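Local coordinates for minor capsid protein (PDB 6G42) that forms the penton of the mavirus capsid as a single jelly-roll protein that assembles in fives, probably closing the fivefold vertices of the shell, at residues N12-S17 and V296-L301; P31-I36 and R272-F277; V75-R80 and N152-M157; E127-V132 and T145-F150; R163-S168 and L195-P200. All coordinates share one frame; numbering follows the deposited sequence.

Contact 1 (N12-S17 and V296-L301); sequences NETIKS and VIQLKL
I15 and I297 grip each other through two backbone hydrogen bonds, I15 N to I297 O at 3.0 Å and I297 N to I15 O at 3.1 Å. Two residues further toward the N terminus, E13 N gives another to L299 O (3.1 Å), with the donor tilted 19° from the carbonyl plane. These bonds lay strand 8-15 antiparallel against strand 296-305 in a four-stranded sheet of the jelly roll, joining the first and last strands of the chain. In the non-hydrogen-bonded pair of T14 and Q298 the backbones draw closer, and T14 CA comes within 3.2 Å of I297 O in a CA-H...O contact.

The two faces of this ribbon serve different neighbours. N12, T14, Q298 and K300 project on the side that meets a second subunit. K300 CG stands anti to the backbone N (chi1 -162°), and its chain runs beside N12, whose OD1 lies 3.4 Å from K300 CE. Both polar ends then converge on E216 of the second subunit, K300 NZ in a salt bridge and N12 ND2 in a hydrogen bond; Q298 NE2 bonds to S202 OG of that same subunit. T14 CG2 rests 3.9 Å from Q298 CG.

E13, I15, I297 and L299 point the other way, over strands 33-37 and 272-281, where they touch V34, L275 and F277. On this face I15 and I297 lie side by side and point alike, and the outermost methyl of I15, CD1, sits 4.0 Å from I297 CG2.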
# COMPACT_ATOMS: atom_id res chain seq x y z
N ASN C 12 3.00 6.39 29.75
CA ASN C 12 2.04 7.16 28.97
C ASN C 12 2.02 8.61 29.44
O ASN C 12 2.30 8.90 30.61
CB ASN C 12 0.63 6.58 29.10
CG ASN C 12 0.51 5.20 28.51
OD1 ASN C 12 0.11 5.03 27.36
ND2 ASN C 12 0.88 4.19 29.29
N GLU C 13 1.69 9.52 28.52
CA GLU C 13 1.54 10.93 28.87
C GLU C 13 0.65 11.65 27.85
O GLU C 13 0.62 11.29 26.68
CB GLU C 13 2.92 11.58 28.99
CG GLU C 13 2.96 12.82 29.87
CD GLU C 13 2.69 12.57 31.35
OE1 GLU C 13 3.15 11.54 31.90
OE2 GLU C 13 2.03 13.43 31.98
N THR C 14 -0.08 12.66 28.33
CA THR C 14 -1.00 13.46 27.50
C THR C 14 -0.95 14.95 27.83
O THR C 14 -0.59 15.34 28.95
CB THR C 14 -2.47 13.00 27.64
OG1 THR C 14 -2.83 12.95 29.03
CG2 THR C 14 -2.66 11.62 27.03
N ILE C 15 -1.29 15.77 26.84
CA ILE C 15 -1.46 17.21 27.03
C ILE C 15 -2.82 17.57 26.46
O ILE C 15 -3.05 17.41 25.27
CB ILE C 15 -0.39 18.05 26.28
CG1 ILE C 15 1.02 17.57 26.59
CG2 ILE C 15 -0.52 19.53 26.65
CD1 ILE C 15 2.06 18.13 25.64
N LYS C 16 -3.72 18.03 27.33
CA LYS C 16 -4.93 18.74 26.92
C LYS C 16 -4.59 20.23 26.83
O LYS C 16 -3.65 20.71 27.47
CB LYS C 16 -6.07 18.47 27.91
CG LYS C 16 -7.44 18.92 27.43
CD LYS C 16 -8.55 17.99 27.90
CE LYS C 16 -9.94 18.43 27.44
NZ LYS C 16 -10.27 17.93 26.08
N SER C 17 -5.35 20.96 26.02
CA SER C 17 -5.17 22.41 25.88
C SER C 17 -6.51 23.14 25.97
O SER C 17 -7.57 22.52 26.04
CB SER C 17 -4.47 22.74 24.56
OG SER C 17 -4.02 24.08 24.55
N VAL C 296 -4.78 18.09 21.22
CA VAL C 296 -4.52 16.98 22.12
C VAL C 296 -3.25 16.30 21.64
O VAL C 296 -3.05 16.12 20.45
CB VAL C 296 -5.68 15.96 22.17
CG1 VAL C 296 -5.35 14.81 23.12
CG2 VAL C 296 -6.95 16.66 22.60
N ILE C 297 -2.39 15.95 22.59
CA ILE C 297 -1.11 15.32 22.30
C ILE C 297 -0.97 14.07 23.16
O ILE C 297 -1.16 14.13 24.36
CB ILE C 297 0.04 16.34 22.46
CG1 ILE C 297 0.01 17.27 21.25
CG2 ILE C 297 1.39 15.65 22.56
CD1 ILE C 297 0.88 18.49 21.34
N GLN C 298 -0.67 12.95 22.51
CA GLN C 298 -0.48 11.66 23.18
C GLN C 298 0.93 11.17 22.91
O GLN C 298 1.56 11.56 21.92
CB GLN C 298 -1.49 10.63 22.70
CG GLN C 298 -2.91 10.86 23.22
CD GLN C 298 -3.96 10.10 22.42
OE1 GLN C 298 -3.65 9.29 21.55
NE2 GLN C 298 -5.23 10.38 22.71
N LEU C 299 1.42 10.31 23.80
CA LEU C 299 2.83 9.96 23.85
C LEU C 299 3.03 8.68 24.65
O LEU C 299 2.49 8.54 25.74
CB LEU C 299 3.58 11.13 24.51
CG LEU C 299 5.11 11.14 24.52
CD1 LEU C 299 5.61 12.57 24.35
CD2 LEU C 299 5.66 10.55 25.82
N LYS C 300 3.80 7.75 24.10
CA LYS C 300 4.04 6.47 24.76
C LYS C 300 5.53 6.12 24.64
O LYS C 300 6.07 6.06 23.54
CB LYS C 300 3.17 5.37 24.13
CG LYS C 300 3.02 4.12 24.99
CD LYS C 300 1.82 3.28 24.56
CE LYS C 300 1.34 2.32 25.64
NZ LYS C 300 1.73 0.92 25.35
N LEU C 301 6.16 5.91 25.79
CA LEU C 301 7.58 5.59 25.87
C LEU C 301 7.77 4.16 26.36
O LEU C 301 6.92 3.62 27.08
CB LEU C 301 8.28 6.55 26.84
CG LEU C 301 8.11 8.05 26.59
CD1 LEU C 301 8.70 8.83 27.74
CD2 LEU C 301 8.78 8.47 25.29

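Contact 2 (P31-I36 and R272-F277); sequences PVSVDI and RFNLSF
V32 meets F277 both by backbone and by side chain: F277 N donates to V32 O at 3.1 Å, and V32 CG1, anti to the backbone N (chi1 170°), reaches F277 CD1 at 3.4 Å, obliquely to the ring. S33 comes next, and its OG accepts a hydrogen bond from N274 ND2 (3.3 Å) while giving a weak one to L275 O. V34 and L275 form a hydrogen-bonded antiparallel pair, V34 N to L275 O at 2.8 Å with its return bond from L275 N to V34 O. At D35 the same N274 amide is used again: ND2 reaches D35 OD1 at 2.8 Å, from above the carboxylate plane, the two flat groups being 58° apart. I36 exchanges two backbone bonds with F273 and sets its CB over one face of the F273 ring, 4.2 Å from the centroid, a CH-pi contact; its CD1 extends to L275 CD1 at 3.5 Å.

Strand 33-37 thus pairs with strand 272-281 in the second jelly-roll sheet. The face of this pair carrying V34, I36, F273 and L275 is apolar and turns toward the other sheet, whereas on the S33 and D35 face one asparagine amide, using both N-H groups, ties two polar side chains together and should limit their rotation.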
# COMPACT_ATOMS: atom_id res chain seq x y z
N PRO C 31 4.96 26.43 23.72
CA PRO C 31 5.56 25.19 23.23
C PRO C 31 4.90 23.92 23.79
O PRO C 31 4.44 23.91 24.93
CB PRO C 31 7.01 25.28 23.72
CG PRO C 31 7.27 26.72 23.87
CD PRO C 31 5.98 27.30 24.35
N VAL C 32 4.83 22.88 22.96
CA VAL C 32 4.37 21.57 23.39
C VAL C 32 5.44 20.99 24.29
O VAL C 32 6.54 20.66 23.83
CB VAL C 32 4.12 20.63 22.19
CG1 VAL C 32 3.87 19.20 22.66
CG2 VAL C 32 2.93 21.11 21.38
N SER C 33 5.12 20.86 25.58
CA SER C 33 6.07 20.41 26.57
C SER C 33 5.36 19.68 27.71
O SER C 33 4.21 19.97 28.02
CB SER C 33 6.84 21.60 27.11
OG SER C 33 7.96 21.17 27.86
N VAL C 34 6.05 18.71 28.31
CA VAL C 34 5.51 17.94 29.43
C VAL C 34 6.58 17.67 30.47
O VAL C 34 7.69 17.24 30.13
CB VAL C 34 4.96 16.56 29.02
CG1 VAL C 34 4.07 16.01 30.12
CG2 VAL C 34 4.17 16.62 27.74
N ASP C 35 6.22 17.87 31.73
CA ASP C 35 7.02 17.42 32.86
C ASP C 35 6.45 16.12 33.37
O ASP C 35 5.35 16.09 33.94
CB ASP C 35 7.03 18.47 33.98
CG ASP C 35 7.76 19.75 33.59
OD1 ASP C 35 8.83 19.68 32.93
OD2 ASP C 35 7.27 20.84 33.96
N ILE C 36 7.18 15.03 33.15
CA ILE C 36 6.89 13.74 33.78
C ILE C 36 7.48 13.82 35.19
O ILE C 36 8.68 14.04 35.33
CB ILE C 36 7.52 12.55 33.02
CG1 ILE C 36 6.77 12.27 31.71
CG2 ILE C 36 7.52 11.28 33.89
CD1 ILE C 36 7.22 13.12 30.54
N ARG C 272 12.19 12.52 37.63
CA ARG C 272 11.43 13.37 36.73
C ARG C 272 12.28 13.81 35.55
O ARG C 272 13.52 13.81 35.62
CB ARG C 272 10.90 14.59 37.49
CG ARG C 272 11.98 15.51 38.05
CD ARG C 272 11.42 16.49 39.07
NE ARG C 272 10.70 17.60 38.46
CZ ARG C 272 10.17 18.63 39.13
NH1 ARG C 272 10.25 18.70 40.46
NH2 ARG C 272 9.53 19.59 38.47
N PHE C 273 11.61 14.19 34.47
CA PHE C 273 12.28 14.76 33.29
C PHE C 273 11.29 15.52 32.42
O PHE C 273 10.08 15.39 32.58
CB PHE C 273 13.00 13.68 32.47
CG PHE C 273 12.11 12.56 31.99
CD1 PHE C 273 11.84 11.47 32.80
CD2 PHE C 273 11.56 12.60 30.71
CE1 PHE C 273 11.03 10.44 32.36
CE2 PHE C 273 10.75 11.57 30.27
CZ PHE C 273 10.48 10.48 31.09
N ASN C 274 11.84 16.30 31.50
CA ASN C 274 11.07 17.11 30.57
C ASN C 274 11.11 16.48 29.17
O ASN C 274 12.13 15.93 28.76
CB ASN C 274 11.66 18.52 30.50
CG ASN C 274 10.80 19.47 29.70
OD1 ASN C 274 11.10 19.77 28.54
ND2 ASN C 274 9.72 19.94 30.31
N LEU C 275 9.99 16.57 28.46
CA LEU C 275 9.91 16.25 27.04
C LEU C 275 9.29 17.45 26.33
O LEU C 275 8.33 18.03 26.83
CB LEU C 275 9.04 15.02 26.78
CG LEU C 275 9.50 13.70 27.39
CD1 LEU C 275 8.42 12.64 27.24
CD2 LEU C 275 10.78 13.22 26.74
N SER C 276 9.85 17.80 25.17
CA SER C 276 9.26 18.83 24.31
C SER C 276 9.40 18.47 22.84
O SER C 276 10.35 17.79 22.45
CB SER C 276 9.87 20.21 24.59
OG SER C 276 11.27 20.13 24.75
N PHE C 277 8.45 18.95 22.04
CA PHE C 277 8.40 18.73 20.60
C PHE C 277 8.96 19.93 19.83
O PHE C 277 8.60 21.08 20.09
CB PHE C 277 6.96 18.43 20.15
CG PHE C 277 6.48 17.05 20.51
CD1 PHE C 277 6.11 16.74 21.81
CD2 PHE C 277 6.42 16.05 19.54
CE1 PHE C 277 5.67 15.46 22.14
CE2 PHE C 277 5.98 14.77 19.86
CZ PHE C 277 5.60 14.48 21.16

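Contact 3 (V75-R80 and N152-M157); sequences VGIFNR and NGHFIM
R80 takes hold of the end of helix 148-153 at two carbonyls. Its backbone N donates to G153 O at 3.1 Å, and its side chain, extended from CG to NE, carries NH1 to N152 O at 3.2 Å. The N152 oxygen lies near the guanidinium plane, at its edge, although the donor stands above the plane of that carbonyl. The same guanidinium passes F155 with its plane 85° from the ring, NH2 lying 3.5 Å from F155 CZ.

Beyond this corner the two chains become regular antiparallel strands. F155 N donates to F78 O at 2.9 Å and M157 N to G76 O at the same length; the reverse bonds, F78 N to F155 O and G76 N to M157 O, are weak. Strands 74-79 and 154-158 are neighbours in a five-stranded antiparallel sheet distinct from the two sheets of the jelly roll, and H154 is the residue where the helix gives way to the strand.

On one face, F78 CD2 approaches the edge of the F155 ring, close to its plane, at 4.2 Å from F155 CD2. Next to it M157 SD sits 3.9 Å from F78 CB. L180 of strand 179-181, the next strand across the sheet, touches both phenylalanines, and I85 of strand 84-90 touches F78 and M157. The other face carries I77, whose CG2, anti to the backbone N, lies 4.0 Å from H154 CB. It looks toward helix 106-120, from which L120 meets I77, while P131 packs on I156.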
# COMPACT_ATOMS: atom_id res chain seq x y z
N VAL C 75 10.55 35.66 -12.08
CA VAL C 75 9.88 35.43 -13.37
C VAL C 75 10.37 36.44 -14.41
O VAL C 75 11.05 37.40 -14.07
CB VAL C 75 8.33 35.46 -13.28
CG1 VAL C 75 7.84 34.27 -12.46
CG2 VAL C 75 7.80 36.77 -12.71
N GLY C 76 10.03 36.18 -15.67
CA GLY C 76 10.41 37.06 -16.77
C GLY C 76 9.58 36.82 -18.01
O GLY C 76 8.80 35.87 -18.06
N ILE C 77 9.75 37.68 -19.01
CA ILE C 77 9.03 37.56 -20.29
C ILE C 77 10.00 37.73 -21.45
O ILE C 77 10.76 38.70 -21.49
CB ILE C 77 7.87 38.56 -20.40
CG1 ILE C 77 7.03 38.49 -19.12
CG2 ILE C 77 7.03 38.26 -21.64
CD1 ILE C 77 5.70 39.20 -19.16
N PHE C 78 9.94 36.78 -22.38
CA PHE C 78 10.85 36.69 -23.52
C PHE C 78 10.04 36.83 -24.80
O PHE C 78 9.15 36.03 -25.07
CB PHE C 78 11.56 35.34 -23.49
CG PHE C 78 12.65 35.18 -24.52
CD1 PHE C 78 13.92 35.70 -24.29
CD2 PHE C 78 12.41 34.50 -25.71
CE1 PHE C 78 14.93 35.54 -25.23
CE2 PHE C 78 13.41 34.34 -26.66
CZ PHE C 78 14.67 34.87 -26.42
N ASN C 79 10.35 37.87 -25.58
CA ASN C 79 9.68 38.12 -26.86
C ASN C 79 10.34 37.27 -27.94
O ASN C 79 11.57 37.17 -28.00
CB ASN C 79 9.78 39.61 -27.22
CG ASN C 79 8.80 40.02 -28.32
OD1 ASN C 79 7.94 39.25 -28.75
ND2 ASN C 79 8.93 41.27 -28.77
N ARG C 80 9.52 36.65 -28.79
CA ARG C 80 10.03 35.82 -29.90
C ARG C 80 10.52 36.66 -31.07
O ARG C 80 11.62 36.42 -31.58
CB ARG C 80 8.96 34.85 -30.40
CG ARG C 80 8.83 33.58 -29.58
CD ARG C 80 7.59 32.83 -30.01
NE ARG C 80 7.61 31.40 -29.73
CZ ARG C 80 6.64 30.55 -30.07
NH1 ARG C 80 5.55 30.98 -30.71
NH2 ARG C 80 6.74 29.26 -29.77
N ASN C 152 1.99 32.64 -29.24
CA ASN C 152 2.65 32.98 -30.50
C ASN C 152 3.68 34.10 -30.31
O ASN C 152 4.76 34.05 -30.88
CB ASN C 152 1.62 33.40 -31.57
CG ASN C 152 0.76 32.24 -32.04
OD1 ASN C 152 1.27 31.16 -32.35
ND2 ASN C 152 -0.55 32.45 -32.10
N GLY C 153 3.32 35.10 -29.50
CA GLY C 153 4.18 36.25 -29.24
C GLY C 153 5.33 36.01 -28.27
O GLY C 153 6.49 36.21 -28.62
N HIS C 154 4.99 35.58 -27.06
CA HIS C 154 5.92 35.57 -25.93
C HIS C 154 6.03 34.23 -25.20
O HIS C 154 5.25 33.31 -25.44
CB HIS C 154 5.50 36.65 -24.92
CG HIS C 154 5.27 38.00 -25.52
ND1 HIS C 154 4.06 38.38 -26.06
CD2 HIS C 154 6.10 39.06 -25.68
CE1 HIS C 154 4.14 39.62 -26.51
NE2 HIS C 154 5.37 40.05 -26.29
N PHE C 155 7.02 34.16 -24.32
CA PHE C 155 7.20 33.05 -23.37
C PHE C 155 7.20 33.58 -21.94
O PHE C 155 7.39 34.77 -21.71
CB PHE C 155 8.54 32.36 -23.61
CG PHE C 155 8.54 31.36 -24.72
CD1 PHE C 155 7.64 30.29 -24.73
CD2 PHE C 155 9.49 31.44 -25.74
CE1 PHE C 155 7.66 29.36 -25.75
CE2 PHE C 155 9.51 30.50 -26.77
CZ PHE C 155 8.60 29.46 -26.77
N ILE C 156 6.99 32.67 -20.99
CA ILE C 156 7.22 32.93 -19.57
C ILE C 156 8.57 32.31 -19.20
O ILE C 156 8.87 31.18 -19.59
CB ILE C 156 6.12 32.32 -18.68
CG1 ILE C 156 4.76 32.94 -19.01
CG2 ILE C 156 6.43 32.52 -17.20
CD1 ILE C 156 3.57 32.15 -18.50
N MET C 157 9.37 33.06 -18.44
CA MET C 157 10.71 32.64 -17.99
C MET C 157 10.69 32.31 -16.50
O MET C 157 10.10 33.05 -15.73
CB MET C 157 11.73 33.75 -18.21
CG MET C 157 12.01 34.13 -19.65
SD MET C 157 12.83 35.72 -19.77
CE MET C 157 14.37 35.42 -18.90

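Contact 4 (E127-V132 and T145-F150); sequences EEDIPV and TTTENF
T147 OG1 stands between its backbone N and carbonyl carbon (chi1 61°), which brings it to D129 OD1, while D129 CG lies anti to its own carbonyl carbon (chi1 -61°). The resulting bond from T147 OG1 to D129 OD1 is weak, at 3.2 Å. D129 OD2 receives N149 ND2 at 2.8 Å, also a weak bond because it is bent (129°), with the amide nearly perpendicular to the carboxylate. T147 is the N-cap of helix 148-153, and its OG1 accepts from F150 N in a long, weak capping bond. The carboxylate of D129 therefore lies at the start of this helix, where the helix dipole would probably favour its negative charge.

Further along the chain, P131 crosses F150 at about a right angle: its CB lies over one face of the ring, and CD comes 3.7 Å from F150 CE2. V132 and T145 close the contact as a hydrogen-bonded antiparallel pair, V132 N to T145 O at 3.0 Å and T145 N to V132 O at 2.9 Å.

This pair lies at the open end of the hairpin of strands 132-136 and 141-145; P131 touches L117 of helix 106-120, and F150 packs on I156 of strand 154-158.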
# COMPACT_ATOMS: atom_id res chain seq x y z
N GLU C 127 -3.98 43.79 -21.71
CA GLU C 127 -4.64 43.19 -20.54
C GLU C 127 -5.28 41.82 -20.76
O GLU C 127 -5.24 40.97 -19.87
CB GLU C 127 -5.66 44.17 -19.96
CG GLU C 127 -5.02 45.43 -19.38
CD GLU C 127 -6.02 46.42 -18.82
OE1 GLU C 127 -7.16 46.03 -18.49
OE2 GLU C 127 -5.66 47.62 -18.71
N GLU C 128 -5.85 41.60 -21.95
CA GLU C 128 -6.50 40.32 -22.28
C GLU C 128 -5.55 39.12 -22.41
O GLU C 128 -5.97 37.97 -22.24
CB GLU C 128 -7.31 40.46 -23.57
CG GLU C 128 -8.55 41.33 -23.43
CD GLU C 128 -9.32 41.50 -24.73
OE1 GLU C 128 -8.85 41.04 -25.79
OE2 GLU C 128 -10.41 42.10 -24.69
N ASP C 129 -4.28 39.39 -22.73
CA ASP C 129 -3.27 38.34 -22.96
C ASP C 129 -2.30 38.13 -21.79
O ASP C 129 -1.32 37.39 -21.92
CB ASP C 129 -2.49 38.65 -24.24
CG ASP C 129 -3.39 38.68 -25.48
OD1 ASP C 129 -4.58 38.31 -25.39
OD2 ASP C 129 -2.89 39.08 -26.55
N ILE C 130 -2.56 38.77 -20.65
CA ILE C 130 -1.73 38.61 -19.44
C ILE C 130 -1.94 37.18 -18.90
O ILE C 130 -3.08 36.77 -18.68
CB ILE C 130 -2.06 39.67 -18.36
CG1 ILE C 130 -1.70 41.07 -18.88
CG2 ILE C 130 -1.31 39.37 -17.05
CD1 ILE C 130 -1.96 42.22 -17.92
N PRO C 131 -0.84 36.42 -18.71
CA PRO C 131 -0.96 35.04 -18.22
C PRO C 131 -1.31 34.95 -16.72
O PRO C 131 -0.91 35.81 -15.94
CB PRO C 131 0.42 34.43 -18.50
CG PRO C 131 1.35 35.59 -18.51
CD PRO C 131 0.56 36.77 -19.00
N VAL C 132 -2.05 33.90 -16.36
CA VAL C 132 -2.47 33.66 -14.96
C VAL C 132 -1.79 32.40 -14.39
O VAL C 132 -2.08 31.28 -14.82
CB VAL C 132 -4.01 33.50 -14.84
CG1 VAL C 132 -4.42 33.30 -13.38
CG2 VAL C 132 -4.72 34.71 -15.42
N THR C 145 -2.45 29.57 -17.18
CA THR C 145 -3.51 29.83 -18.17
C THR C 145 -3.06 30.95 -19.11
O THR C 145 -2.52 31.97 -18.67
CB THR C 145 -4.83 30.20 -17.48
OG1 THR C 145 -5.22 29.13 -16.61
CG2 THR C 145 -5.95 30.44 -18.51
N THR C 146 -3.32 30.75 -20.41
CA THR C 146 -2.81 31.62 -21.47
C THR C 146 -3.74 31.67 -22.68
O THR C 146 -4.49 30.72 -22.93
CB THR C 146 -1.41 31.15 -21.96
OG1 THR C 146 -1.37 29.72 -22.02
CG2 THR C 146 -0.31 31.64 -21.04
N THR C 147 -3.69 32.78 -23.42
CA THR C 147 -4.37 32.91 -24.72
C THR C 147 -3.43 32.48 -25.85
O THR C 147 -2.21 32.42 -25.66
CB THR C 147 -4.83 34.35 -24.99
OG1 THR C 147 -3.69 35.23 -25.03
CG2 THR C 147 -5.82 34.83 -23.93
N GLU C 148 -4.02 32.20 -27.01
CA GLU C 148 -3.26 31.75 -28.18
C GLU C 148 -2.32 32.83 -28.74
O GLU C 148 -1.22 32.52 -29.19
CB GLU C 148 -4.21 31.25 -29.28
CG GLU C 148 -3.50 30.76 -30.55
CD GLU C 148 -4.30 29.77 -31.37
OE1 GLU C 148 -5.54 29.69 -31.22
OE2 GLU C 148 -3.69 29.06 -32.19
N ASN C 149 -2.77 34.08 -28.69
CA ASN C 149 -1.98 35.23 -29.15
C ASN C 149 -0.71 35.45 -28.30
O ASN C 149 0.33 35.85 -28.84
CB ASN C 149 -2.85 36.49 -29.17
CG ASN C 149 -2.16 37.69 -29.80
OD1 ASN C 149 -1.33 37.54 -30.70
ND2 ASN C 149 -2.51 38.88 -29.34
N PHE C 150 -0.80 35.20 -26.99
CA PHE C 150 0.35 35.28 -26.09
C PHE C 150 1.41 34.23 -26.42
O PHE C 150 2.60 34.53 -26.46
CB PHE C 150 -0.08 35.14 -24.62
CG PHE C 150 1.07 35.23 -23.64
CD1 PHE C 150 1.79 34.09 -23.27
CD2 PHE C 150 1.43 36.45 -23.08
CE1 PHE C 150 2.85 34.18 -22.38
CE2 PHE C 150 2.49 36.54 -22.19
CZ PHE C 150 3.20 35.40 -21.84

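Contact 5 (R163-S168 and L195-P200); sequences RVDFNS and LEFLTP
N167 lays its amide nitrogen over the phenyl ring of F197, ND2 standing 3.5 Å above the ring plane and over its centre. The side chains cross at about a right angle, with amide and ring planes 57° apart. CG of N167 lies between the backbone N and the carbonyl carbon (chi1 59°), and the amide is anchored by a hydrogen bond from ND2 to V164 O of 2.8 Å, nearly straight at 167° and in the amide plane. V164 also touches the ring directly, its CG1 lying 3.9 Å from F197 CE2, while D165 OD1 comes to the ring edge near its plane, 3.9 Å from F197 CD2.

The segments are the C-terminal end of helix 160-165 and a turn that precedes strand 201-207, where the chain re-enters the jelly roll. Within that turn L195 O accepts from both L198 N and T199 N.

L198 CD2 lies 3.8 Å from D165 CB and 4.2 Å from F166 CZ, and F166 in turn makes an edge-to-face contact with F142. The carboxylate of D165 is buried but matched on both oxygens: OD2 bonds to Y73 OH, and OD1 forms a salt bridge with K60 of a third subunit. That lysine NZ also donates to F197 O, and N167 OD1 accepts from Q246 NE2 of the same neighbouring subunit.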
# COMPACT_ATOMS: atom_id res chain seq x y z
N ARG C 163 12.57 27.01 -11.60
CA ARG C 163 12.79 25.80 -12.39
C ARG C 163 12.75 24.53 -11.53
O ARG C 163 12.00 23.60 -11.82
CB ARG C 163 14.14 25.91 -13.12
CG ARG C 163 14.65 24.65 -13.82
CD ARG C 163 13.83 24.31 -15.04
NE ARG C 163 14.51 23.31 -15.87
CZ ARG C 163 14.30 21.99 -15.83
NH1 ARG C 163 13.41 21.45 -14.99
NH2 ARG C 163 14.99 21.21 -16.64
N VAL C 164 13.56 24.51 -10.48
CA VAL C 164 13.69 23.33 -9.62
C VAL C 164 12.39 23.04 -8.87
O VAL C 164 11.89 21.91 -8.92
CB VAL C 164 14.90 23.44 -8.66
CG1 VAL C 164 14.96 22.26 -7.69
CG2 VAL C 164 16.20 23.48 -9.44
N ASP C 165 11.84 24.05 -8.20
CA ASP C 165 10.65 23.85 -7.36
C ASP C 165 9.35 23.65 -8.14
O ASP C 165 8.39 23.12 -7.58
CB ASP C 165 10.52 24.99 -6.35
CG ASP C 165 11.59 24.94 -5.26
OD1 ASP C 165 12.44 24.02 -5.25
OD2 ASP C 165 11.58 25.83 -4.39
N PHE C 166 9.32 24.05 -9.41
CA PHE C 166 8.19 23.74 -10.31
C PHE C 166 8.68 22.97 -11.55
O PHE C 166 8.32 23.27 -12.68
CB PHE C 166 7.45 25.03 -10.69
CG PHE C 166 6.98 25.83 -9.50
CD1 PHE C 166 7.81 26.77 -8.91
CD2 PHE C 166 5.72 25.64 -8.96
CE1 PHE C 166 7.40 27.51 -7.81
CE2 PHE C 166 5.30 26.37 -7.87
CZ PHE C 166 6.13 27.31 -7.29
N ASN C 167 9.48 21.94 -11.27
CA ASN C 167 10.19 21.13 -12.29
C ASN C 167 9.33 20.33 -13.27
O ASN C 167 9.76 20.07 -14.39
CB ASN C 167 11.17 20.17 -11.60
CG ASN C 167 10.48 19.21 -10.64
OD1 ASN C 167 9.91 18.20 -11.05
ND2 ASN C 167 10.55 19.51 -9.35
N SER C 168 8.13 19.95 -12.85
CA SER C 168 7.24 19.13 -13.68
C SER C 168 6.56 19.85 -14.88
O SER C 168 5.83 19.22 -15.64
CB SER C 168 6.19 18.46 -12.79
OG SER C 168 5.61 19.40 -11.90
N LEU C 195 4.77 19.69 -4.27
CA LEU C 195 4.61 20.27 -2.94
C LEU C 195 5.74 19.83 -2.00
O LEU C 195 6.09 20.56 -1.07
CB LEU C 195 3.25 19.89 -2.35
CG LEU C 195 1.99 20.20 -3.18
CD1 LEU C 195 0.73 19.86 -2.39
CD2 LEU C 195 1.95 21.65 -3.63
N GLU C 196 6.32 18.66 -2.24
CA GLU C 196 7.52 18.19 -1.54
C GLU C 196 8.74 19.12 -1.68
O GLU C 196 9.58 19.16 -0.78
CB GLU C 196 7.89 16.75 -1.98
CG GLU C 196 8.28 16.62 -3.45
CD GLU C 196 8.46 15.18 -3.91
OE1 GLU C 196 9.04 14.37 -3.15
OE2 GLU C 196 8.06 14.86 -5.05
N PHE C 197 8.83 19.83 -2.80
CA PHE C 197 9.89 20.85 -3.06
C PHE C 197 9.65 22.22 -2.42
O PHE C 197 10.53 23.08 -2.45
CB PHE C 197 10.06 21.07 -4.58
CG PHE C 197 10.83 19.99 -5.28
CD1 PHE C 197 10.24 18.75 -5.53
CD2 PHE C 197 12.13 20.21 -5.73
CE1 PHE C 197 10.94 17.75 -6.18
CE2 PHE C 197 12.84 19.22 -6.38
CZ PHE C 197 12.24 17.98 -6.60
N LEU C 198 8.44 22.43 -1.90
CA LEU C 198 8.01 23.71 -1.33
C LEU C 198 7.95 23.72 0.21
O LEU C 198 8.22 24.76 0.83
CB LEU C 198 6.63 24.08 -1.90
CG LEU C 198 6.50 24.12 -3.44
CD1 LEU C 198 5.09 24.54 -3.84
CD2 LEU C 198 7.51 25.04 -4.09
N THR C 199 7.57 22.60 0.81
CA THR C 199 7.49 22.51 2.27
C THR C 199 8.84 22.80 2.95
O THR C 199 9.85 22.19 2.60
CB THR C 199 6.92 21.15 2.77
OG1 THR C 199 6.90 21.15 4.20
CG2 THR C 199 7.74 19.94 2.29
N PRO C 200 8.84 23.73 3.93
CA PRO C 200 10.06 23.99 4.67
C PRO C 200 10.32 22.99 5.79
O PRO C 200 11.40 23.02 6.38
CB PRO C 200 9.79 25.37 5.27
CG PRO C 200 8.33 25.35 5.54
CD PRO C 200 7.72 24.55 4.43

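How the contacts relate
From the N terminus, contact 1 opens first and closes last, pairing strand 8-15 with strand 296-305. Contact 2 opens at 31-36, lies inside that span and closes at 272-277; side chains of the two contacts pack together, as where I15 CD1 meets V34 CG2. Everything else falls between: contact 3 encloses contact 4, the two sharing helix 148-153 and touching through I156, P131 and F150, and contact 5 follows in series. No two spans cross. Contacts 3 and 4 sit about 53 to 55 Å, centre to centre, from contacts 1 and 2, on the opposite side of the chain's centre, and contact 5 lies between, where the chain returns to the jelly roll.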